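Local coordinates for beta-Ala-His dipeptidase (Homo sapiens, PDB 3DLJ), which hydrolyses carnosine, anserine and other Xaa-His dipeptides as a secreted, zinc-dependent dipeptidase of the M20 metallopeptidase family, at residues A256-G259 with S260-D263; S427-P430 with I431-M434. All blocks are in the same frame, centred on the assembly; numbering follows the deposited sequence.

Both contacts are local turns where a helix ends or begins, and they come in series along the chain. Contact 1 lies where the chain leaves helix 250-258, about 27 Å from the centre of the chain, in the part built round the sheet of strands 216-232, 324-331, 346-355, 384-397 and 421-425. Contact 2 follows the last of these strands and starts helix 430-438, which leads to strand 444-445 in the other, six-stranded sheet. The centres of contact 1 and contact 2 are 28 Å apart and the nearest atoms of contacts 1 and 2 about 17 Å. Contact 1 thus belongs to the periphery, away from the zinc site, whereas contact 2 sits at the passage between the two sheets, close to the metal centre.

Contact 1 (A256-G259 with S260-D263); sequences ALLG and SLVD
S260 folds back on the carbonyl of L257 and grips it twice as the chain leaves helix 250-258. Its hydroxyl OG donates to L257 O over 2.7 Å, approaching only 21° from the carbonyl plane. The amide S260 N reaches the same L257 O at 3.3 Å and comes from well above that plane, so the two donors meet the oxygen from different directions. With chi1 at 80°, OG sits between the backbone N and the carbonyl carbon of its own residue, a setting that carries the hydroxyl back to the helix. The same OG is hydrogen-bonded to NE2 of H371, on helix 361-377.

L261 completes the packed part. Its CG rests 3.7 Å from L257 O, and its methyl CD1 lies 4.3 Å from CD2 of L258, a looser apolar touch; F351 of strand 346-355 packs against both leucines. L257 points away from the turn and buries its side chain against L372, V375 and F376 of helix 361-377.

The looser side runs past G259, which is exposed within the type I turn from L258 to L261; next to it a water donates to L258 O at 2.7 Å and accepts from V262 N at 3.2 Å, so solvent bridges backbone groups four residues apart.

With an alanine at S260, L257 O would probably be left with the longer amide bond alone from this turn and H371 would lose its hydroxyl mate. L257 O, near where the helix gives way to the turn, thus takes both a side-chain hydroxyl and a backbone amide, while L258 O accepts a hydrogen bond from a water, and the serine hydroxyl ties the turn to helix 361-377.

Contact 2 (S427-P430 with I431-M434); sequences STIP and IAKM
I429 lays its methyl CG2 against A432, 3.9 Å from CB, just as the chain enters helix 430-438. CG2 stands anti to the backbone N (chi1, measured to the other branch CG1, is -64°), which lays this methyl alongside A432 while the longer branch CG1-CD1 leads away. The methyl of A432 also comes within 3.2 Å of I429 O, so the alanine meets both the side chain and the carbonyl of the residue three positions before it.

The carbonyls of I429 and P430 accept their helix amides with different geometry. I429 O accepts from A432 N, an i+3 donor, over 2.8 Å, but the bond is bent, with an N-H...O angle of 133°, and the donor lies above the carbonyl plane. P430 O takes M434 N at 3.0 Å along an almost straight line (168°) and in the carbonyl plane, the regular i to i+4 bond of an alpha-helix. CB of K433 lies 3.4 Å from P430 O, beside that bond. Beyond CB the lysine chain leaves the turn and ends in a hydrogen bond from NZ to P395 O on strand 384-397, which also meets P430 through L393.

I431 is buried, packing on L184 of helix 184-191, its side chain about 5 Å from that of E177, the probable proton acceptor. The side chain of I429 is about 6 Å from that of D206, a zinc ligand, and about 8 Å from a bound zinc ion. Isoleucine at the N-cap has no side-chain acceptor for the first amides, and proline, lacking an amide hydrogen, suits the position after it: a helix N-terminus with proline in the first turn, right after the N-cap, here beside the two-zinc active site of an M20 metallopeptidase.

Contact 1 (A256-G259 with S260-D263)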
# COMPACT_ATOMS: atom_id res chain seq x y z
N ALA A 256 -2.96 30.11 -0.79
CA ALA A 256 -3.85 30.46 -1.88
C ALA A 256 -3.77 29.43 -3.03
O ALA A 256 -4.78 29.09 -3.62
CB ALA A 256 -3.54 31.86 -2.40
N LEU A 257 -2.57 28.95 -3.34
CA LEU A 257 -2.40 27.87 -4.32
C LEU A 257 -3.10 26.58 -3.91
O LEU A 257 -3.85 26.02 -4.68
CB LEU A 257 -0.91 27.59 -4.57
CG LEU A 257 -0.22 28.72 -5.33
CD1 LEU A 257 1.28 28.57 -5.23
CD2 LEU A 257 -0.68 28.74 -6.79
N LEU A 258 -2.84 26.13 -2.70
CA LEU A 258 -3.49 24.93 -2.15
C LEU A 258 -5.01 25.07 -2.03
O LEU A 258 -5.75 24.11 -2.25
CB LEU A 258 -2.89 24.59 -0.78
CG LEU A 258 -1.40 24.21 -0.73
CD1 LEU A 258 -0.96 23.94 0.73
CD2 LEU A 258 -1.08 23.02 -1.65
N GLY A 259 -5.48 26.27 -1.67
CA GLY A 259 -6.89 26.55 -1.54
C GLY A 259 -7.67 26.66 -2.84
O GLY A 259 -8.89 26.74 -2.82
N SER A 260 -6.96 26.65 -3.96
CA SER A 260 -7.56 26.79 -5.29
C SER A 260 -7.87 25.44 -5.97
O SER A 260 -8.36 25.41 -7.09
CB SER A 260 -6.58 27.59 -6.18
OG SER A 260 -5.55 26.73 -6.66
N LEU A 261 -7.58 24.33 -5.29
CA LEU A 261 -7.54 23.00 -5.89
C LEU A 261 -8.84 22.19 -5.81
O LEU A 261 -9.14 21.45 -6.73
CB LEU A 261 -6.40 22.16 -5.27
CG LEU A 261 -4.95 22.58 -5.61
CD1 LEU A 261 -3.98 21.94 -4.63
CD2 LEU A 261 -4.54 22.32 -7.07
N VAL A 262 -9.57 22.34 -4.71
CA VAL A 262 -10.73 21.49 -4.43
C VAL A 262 -11.79 22.33 -3.68
O VAL A 262 -11.45 23.25 -2.93
CB VAL A 262 -10.31 20.20 -3.64
CG1 VAL A 262 -9.78 20.52 -2.24
CG2 VAL A 262 -11.45 19.18 -3.56
N ASP A 263 -13.07 22.05 -3.87
CA ASP A 263 -14.05 22.82 -3.11
C ASP A 263 -14.58 22.06 -1.88
O ASP A 263 -14.12 20.93 -1.60
CB ASP A 263 -15.14 23.40 -4.02
CG ASP A 263 -16.13 22.36 -4.52
OD1 ASP A 263 -16.13 21.21 -4.03
OD2 ASP A 263 -16.93 22.70 -5.41
O HOH W 1 -8.37 23.53 -2.01

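Contact 2 (S427-P430 with I431-M434)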
# COMPACT_ATOMS: atom_id res chain seq x y z
N SER A 427 -6.57 3.02 -3.23
CA SER A 427 -5.15 3.17 -3.16
C SER A 427 -4.52 2.65 -4.43
O SER A 427 -5.22 2.18 -5.33
CB SER A 427 -4.58 2.47 -1.92
OG SER A 427 -4.75 1.07 -1.99
N THR A 428 -3.20 2.73 -4.50
CA THR A 428 -2.43 2.42 -5.69
C THR A 428 -1.49 1.30 -5.29
O THR A 428 -0.86 1.33 -4.20
CB THR A 428 -1.62 3.66 -6.12
OG1 THR A 428 -2.51 4.77 -6.26
CG2 THR A 428 -0.89 3.47 -7.44
N ILE A 429 -1.41 0.28 -6.13
CA ILE A 429 -0.46 -0.79 -5.87
C ILE A 429 0.48 -0.87 -7.06
O ILE A 429 0.25 -1.64 -8.00
CB ILE A 429 -1.18 -2.09 -5.51
CG1 ILE A 429 -1.93 -1.85 -4.19
CG2 ILE A 429 -0.18 -3.24 -5.33
CD1 ILE A 429 -3.21 -2.62 -4.02
N PRO A 430 1.51 -0.00 -7.06
CA PRO A 430 2.38 0.21 -8.20
C PRO A 430 2.96 -1.09 -8.66
O PRO A 430 3.17 -1.28 -9.86
CB PRO A 430 3.51 1.07 -7.62
CG PRO A 430 2.93 1.74 -6.46
CD PRO A 430 1.90 0.83 -5.90
N ILE A 431 3.24 -1.98 -7.70
CA ILE A 431 3.85 -3.29 -7.97
C ILE A 431 2.96 -4.15 -8.86
O ILE A 431 3.45 -4.89 -9.70
CB ILE A 431 4.22 -4.01 -6.64
CG1 ILE A 431 5.46 -3.35 -6.00
CG2 ILE A 431 4.39 -5.51 -6.82
CD1 ILE A 431 6.77 -3.59 -6.75
N ALA A 432 1.65 -4.02 -8.68
CA ALA A 432 0.68 -4.74 -9.51
C ALA A 432 0.83 -4.37 -10.98
O ALA A 432 0.92 -5.24 -11.85
CB ALA A 432 -0.73 -4.46 -9.01
N LYS A 433 0.91 -3.06 -11.25
CA LYS A 433 1.15 -2.49 -12.57
C LYS A 433 2.49 -2.96 -13.15
O LYS A 433 2.55 -3.44 -14.28
CB LYS A 433 1.08 -0.96 -12.46
CG LYS A 433 0.90 -0.19 -13.78
CD LYS A 433 -0.39 -0.58 -14.47
CE LYS A 433 -0.91 0.54 -15.32
NZ LYS A 433 -2.02 0.02 -16.18
N MET A 434 3.56 -2.86 -12.35
CA MET A 434 4.89 -3.32 -12.75
C MET A 434 4.97 -4.79 -13.20
O MET A 434 5.57 -5.09 -14.24
CB MET A 434 5.89 -3.06 -11.63
CG MET A 434 7.31 -3.52 -11.94
SD MET A 434 8.28 -3.55 -10.43
CE MET A 434 8.07 -1.85 -9.85